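Local coordinates for protein alginate lyase (Bacteroides ovatus, PDB 3NNB) that probably cleaves the polysaccharide alginate by beta-elimination, at residues Asp62-Pro68 / Glu92-Arg98; Lys85-Arg89 / Gln332-Trp336. One frame throughout, in Å; residues are numbered along the deposited sequence.

Contact 1 (Asp62-Pro68 / Glu92-Arg98); sequences DYMSMGP and ELDKLDR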
# COMPACT_ATOMS: atom_id res chain seq x y z
N ASP A 62 -14.12 -16.19 -3.96
CA ASP A 62 -12.85 -16.15 -3.30
C ASP A 62 -11.77 -15.52 -4.18
O ASP A 62 -11.51 -15.95 -5.31
CB ASP A 62 -12.40 -17.54 -2.85
CG ASP A 62 -13.25 -18.12 -1.71
OD1 ASP A 62 -14.02 -17.38 -1.06
OD2 ASP A 62 -13.09 -19.34 -1.47
N TYR A 63 -11.10 -14.52 -3.60
CA TYR A 63 -9.94 -13.91 -4.22
C TYR A 63 -8.86 -14.95 -4.50
O TYR A 63 -8.56 -15.77 -3.65
CB TYR A 63 -9.38 -12.78 -3.33
CG TYR A 63 -8.15 -12.09 -3.90
CD1 TYR A 63 -8.25 -11.04 -4.80
CD2 TYR A 63 -6.91 -12.49 -3.50
CE1 TYR A 63 -7.13 -10.42 -5.29
CE2 TYR A 63 -5.76 -11.86 -3.98
CZ TYR A 63 -5.87 -10.84 -4.88
OH TYR A 63 -4.73 -10.22 -5.35
N MSE A 64 -8.29 -14.88 -5.69
CA MSE A 64 -7.21 -15.77 -6.08
C MSE A 64 -6.21 -14.96 -6.82
O MSE A 64 -6.55 -14.26 -7.79
CB MSE A 64 -7.74 -16.92 -6.96
CG MSE A 64 -6.66 -17.97 -7.23
SE MSE A 64 -7.32 -19.27 -8.51
CE MSE A 64 -5.64 -20.29 -8.71
N SER A 65 -4.95 -15.10 -6.41
CA SER A 65 -3.84 -14.53 -7.19
C SER A 65 -2.68 -15.51 -7.23
O SER A 65 -2.72 -16.54 -6.55
CB SER A 65 -3.35 -13.21 -6.59
OG SER A 65 -2.82 -13.40 -5.29
N MSE A 66 -1.68 -15.19 -8.05
CA MSE A 66 -0.47 -16.01 -8.21
C MSE A 66 0.75 -15.28 -7.66
O MSE A 66 0.88 -14.06 -7.85
CB MSE A 66 -0.22 -16.26 -9.70
CG MSE A 66 0.88 -17.29 -9.96
SE MSE A 66 1.29 -17.33 -11.88
CE MSE A 66 2.62 -16.01 -11.84
N GLY A 67 1.65 -15.99 -7.00
CA GLY A 67 2.91 -15.40 -6.56
C GLY A 67 3.60 -14.76 -7.76
O GLY A 67 3.90 -15.45 -8.76
N PRO A 68 3.86 -13.44 -7.72
CA PRO A 68 4.28 -12.78 -8.97
C PRO A 68 5.62 -13.23 -9.53
O PRO A 68 5.82 -13.14 -10.73
CB PRO A 68 4.38 -11.32 -8.58
CG PRO A 68 3.38 -11.20 -7.57
CD PRO A 68 3.43 -12.44 -6.74
N GLU A 92 1.56 -14.10 -16.46
CA GLU A 92 0.41 -14.98 -16.18
C GLU A 92 -0.39 -14.51 -15.02
O GLU A 92 -1.54 -14.83 -14.90
CB GLU A 92 0.87 -16.42 -15.86
CG GLU A 92 1.38 -17.15 -17.04
CD GLU A 92 1.63 -18.61 -16.73
OE1 GLU A 92 2.35 -18.92 -15.76
OE2 GLU A 92 1.13 -19.44 -17.47
N LEU A 93 0.23 -13.77 -14.11
CA LEU A 93 -0.53 -13.29 -12.94
C LEU A 93 -1.77 -12.48 -13.30
O LEU A 93 -2.75 -12.43 -12.53
CB LEU A 93 0.39 -12.57 -11.98
CG LEU A 93 0.81 -11.14 -12.34
CD1 LEU A 93 -0.28 -10.11 -11.95
CD2 LEU A 93 2.11 -10.85 -11.59
N ASP A 94 -1.77 -11.90 -14.50
CA ASP A 94 -2.86 -11.05 -14.98
C ASP A 94 -4.15 -11.83 -15.20
O ASP A 94 -5.22 -11.23 -15.26
CB ASP A 94 -2.45 -10.36 -16.28
CG ASP A 94 -3.48 -9.36 -16.74
OD1 ASP A 94 -3.79 -8.45 -15.95
OD2 ASP A 94 -3.98 -9.50 -17.89
N LYS A 95 -4.06 -13.16 -15.31
CA LYS A 95 -5.24 -14.00 -15.54
C LYS A 95 -6.14 -14.11 -14.31
O LYS A 95 -7.31 -14.50 -14.41
CB LYS A 95 -4.82 -15.43 -15.93
CG LYS A 95 -4.08 -15.56 -17.25
CD LYS A 95 -3.61 -17.04 -17.44
CE LYS A 95 -2.46 -17.22 -18.49
NZ LYS A 95 -1.64 -18.48 -18.24
N LEU A 96 -5.57 -13.83 -13.14
CA LEU A 96 -6.29 -14.00 -11.87
C LEU A 96 -6.77 -12.63 -11.37
O LEU A 96 -7.06 -11.77 -12.18
CB LEU A 96 -5.41 -14.77 -10.90
CG LEU A 96 -4.94 -16.13 -11.40
CD1 LEU A 96 -4.13 -16.87 -10.33
CD2 LEU A 96 -6.18 -16.97 -11.84
N ASP A 97 -6.92 -12.44 -10.05
CA ASP A 97 -7.61 -11.27 -9.52
C ASP A 97 -6.77 -10.03 -9.22
O ASP A 97 -7.31 -8.96 -8.96
CB ASP A 97 -8.37 -11.66 -8.23
CG ASP A 97 -9.52 -12.61 -8.48
OD1 ASP A 97 -10.11 -12.53 -9.58
OD2 ASP A 97 -9.83 -13.41 -7.56
N ARG A 98 -5.45 -10.18 -9.16
CA ARG A 98 -4.56 -9.13 -8.59
C ARG A 98 -4.67 -7.80 -9.32
O ARG A 98 -4.77 -6.74 -8.68
CB ARG A 98 -3.09 -9.57 -8.63
CG ARG A 98 -2.13 -8.51 -8.18
CD ARG A 98 -2.34 -8.18 -6.73
NE ARG A 98 -1.43 -7.14 -6.24
CZ ARG A 98 -1.68 -5.83 -6.28
NH1 ARG A 98 -2.78 -5.37 -6.82
NH2 ARG A 98 -0.80 -4.97 -5.75
O HOH W 1 -2.61 -12.81 -9.79

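Contact 2 (Lys85-Arg89 / Gln332-Trp336); sequences KDGQR and QIKEW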
# COMPACT_ATOMS: atom_id res chain seq x y z
N LYS A 85 11.88 -16.56 -9.70
CA LYS A 85 12.82 -15.63 -10.33
C LYS A 85 12.63 -14.26 -9.64
O LYS A 85 11.82 -13.42 -10.08
CB LYS A 85 12.51 -15.48 -11.82
CG LYS A 85 12.59 -16.79 -12.63
CD LYS A 85 13.99 -17.37 -12.61
CE LYS A 85 14.05 -18.61 -13.55
NZ LYS A 85 15.42 -19.18 -13.66
N ASP A 86 13.33 -14.07 -8.53
CA ASP A 86 13.12 -12.88 -7.69
C ASP A 86 13.21 -11.61 -8.54
O ASP A 86 14.20 -11.38 -9.27
CB ASP A 86 14.14 -12.85 -6.53
CG ASP A 86 13.91 -11.73 -5.54
OD1 ASP A 86 12.79 -11.17 -5.49
OD2 ASP A 86 14.90 -11.39 -4.81
N GLY A 87 12.17 -10.78 -8.44
CA GLY A 87 12.13 -9.50 -9.10
C GLY A 87 11.59 -9.48 -10.51
O GLY A 87 11.43 -8.41 -11.10
N GLN A 88 11.30 -10.65 -11.06
CA GLN A 88 10.78 -10.77 -12.43
C GLN A 88 9.34 -11.25 -12.37
O GLN A 88 9.09 -12.39 -11.95
CB GLN A 88 11.65 -11.73 -13.25
CG GLN A 88 13.14 -11.30 -13.34
CD GLN A 88 13.93 -12.15 -14.34
OE1 GLN A 88 13.70 -12.07 -15.53
NE2 GLN A 88 14.82 -12.96 -13.85
N ARG A 89 8.41 -10.38 -12.76
CA ARG A 89 6.98 -10.62 -12.63
C ARG A 89 6.41 -11.43 -13.81
O ARG A 89 6.45 -10.99 -14.98
CB ARG A 89 6.19 -9.31 -12.42
CG ARG A 89 6.47 -8.62 -11.10
CD ARG A 89 5.65 -7.32 -10.91
NE ARG A 89 4.24 -7.54 -10.60
CZ ARG A 89 3.69 -7.63 -9.39
NH1 ARG A 89 4.43 -7.52 -8.28
NH2 ARG A 89 2.37 -7.84 -9.27
N GLN A 332 20.02 -4.30 -7.99
CA GLN A 332 18.82 -3.58 -8.34
C GLN A 332 18.63 -3.79 -9.84
O GLN A 332 19.10 -3.01 -10.68
CB GLN A 332 18.83 -2.09 -8.00
CG GLN A 332 17.55 -1.37 -8.32
CD GLN A 332 16.32 -1.82 -7.53
OE1 GLN A 332 16.42 -2.29 -6.38
NE2 GLN A 332 15.13 -1.73 -8.19
N ILE A 333 17.94 -4.87 -10.15
CA ILE A 333 17.94 -5.39 -11.52
C ILE A 333 17.09 -4.60 -12.54
O ILE A 333 17.22 -4.84 -13.74
CB ILE A 333 17.57 -6.89 -11.57
CG1 ILE A 333 16.13 -7.10 -11.02
CG2 ILE A 333 18.64 -7.74 -10.83
CD1 ILE A 333 15.56 -8.52 -11.25
N LYS A 334 16.25 -3.71 -12.03
CA LYS A 334 15.38 -2.88 -12.86
C LYS A 334 15.03 -1.61 -12.11
O LYS A 334 15.38 -1.48 -10.94
CB LYS A 334 14.11 -3.65 -13.19
CG LYS A 334 13.34 -4.10 -11.95
CD LYS A 334 12.07 -4.93 -12.29
CE LYS A 334 11.24 -5.28 -11.07
NZ LYS A 334 9.95 -5.96 -11.37
N GLU A 335 14.32 -0.70 -12.78
CA GLU A 335 13.71 0.45 -12.11
C GLU A 335 14.66 1.35 -11.30
O GLU A 335 14.22 1.97 -10.34
CB GLU A 335 12.58 -0.06 -11.21
CG GLU A 335 11.44 -0.70 -11.95
CD GLU A 335 10.35 -1.31 -11.07
OE1 GLU A 335 10.56 -1.67 -9.89
OE2 GLU A 335 9.22 -1.43 -11.57
N TRP A 336 15.93 1.43 -11.68
CA TRP A 336 16.87 2.30 -10.96
C TRP A 336 16.39 3.74 -10.86
O TRP A 336 16.28 4.28 -9.79
CB TRP A 336 18.28 2.25 -11.59
CG TRP A 336 19.22 3.10 -10.84
CD1 TRP A 336 19.62 4.36 -11.17
CD2 TRP A 336 19.86 2.79 -9.59
NE1 TRP A 336 20.45 4.88 -10.20
CE2 TRP A 336 20.63 3.91 -9.23
CE3 TRP A 336 19.88 1.67 -8.77
CZ2 TRP A 336 21.40 3.94 -8.07
CZ3 TRP A 336 20.62 1.72 -7.60
CH2 TRP A 336 21.38 2.86 -7.27
O HOH W 2 9.23 -7.73 -13.64

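Contact 1 (Asp62-Pro68 / Glu92-Arg98)
Leu96 lays its side chain along the backbone of residues 64-66, with CD1 4.0 Å from CB of Met66 and 4.1 Å from CE of Met64. Its burial illustrates how a turn can be fastened to a short strand: apolar packing occupies the middle and polar groups are paired beside it. Next in the chain, Asp97 binds both backbone polar groups of Met64. Met64 N donates to Asp97 OD2 (2.8 Å), and Asp97 N returns a bond to Met64 O (2.9 Å), a closed two-bond pairing in which the side-chain carboxylate takes the place of a strand partner's carbonyl, while the backbone N of Asp97 supplies the donor. The same OD2 also meets Lys51 in a salt bridge. Further along, a water takes a hydrogen from Met66 N (3.1 Å) and gives one to Leu93 O (2.8 Å), bridging a gap too wide for a direct bond. Met66, a selenomethionine like Met64, bends its tip to the 3-10 turn, placing CE 4.1 Å from CB of Leu93, while Pro68 CB touches Leu93 CD2 at 3.8 Å. At the other end, Tyr63 OH lies 3.4 Å from Arg98 CD and is hydrogen-bonded to Asp167. Strand 64-66 pairs in parallel with strand 148-151, and segment 92-98, packed against it, runs into helix 98-118.

Contact 2 (Lys85-Arg89 / Gln332-Trp336)
Residues 85-88 form a type II beta turn, closed by Gln88 N bonding to Lys85 O at 3.0 Å, and Gly87 occupies its third position with positive phi. The opposing segment has no regular structure before helix 336-351, whose N-cap is Glu335; the two backbones stay well apart, their closest CA atoms, Gly87 and Ile333, being 7.5 Å from each other. Side chains from residues 333 and 334 span the gap. Ile333 sends CD1 to within 3.7 Å of Asp86 O and 4.2 Å of Gln88 CG, against the flat face that Gly87 presents: a beta carbon there would collide with this methyl and crowd the preceding carbonyl. Here the turn follows the short antiparallel hairpin of strands 70-71 and 83-84, and the contact joins that hairpin's exit to the loop entering helix 336-351, at the surface of a lyase of the six-hairpin clan, consistent with an alpha/alpha barrel. Lys334, fully extended beyond its p chi1, reaches across so that NZ donates to Gly87 O at 2.9 Å. NZ also donates to a water (3.0 Å) that accepts from Arg89 N (2.9 Å), a second, indirect link. Asp86 is held separately by a salt bridge to Arg271.

Followed from the N terminus, the chain lays down 62-68, makes the 70-71/83-84 hairpin, passes through 85-89 and soon reaches 92-98, where contact 1 closes a short loop containing no helix. Contact 2 remains open until 332-336, after 242 intervening residues, more than half of them helical. Because 85-89 lies between the two halves of contact 1 while its partner comes far later, the contacts cross. The principle is that one connection can be fixed locally at its end and distantly along its course: helix 98-118 and helix 336-351 both begin at these contacts. Their centres are about 19 Å apart, yet they touch directly, Pro68 CB packing 3.8 Å from Arg89 NH1.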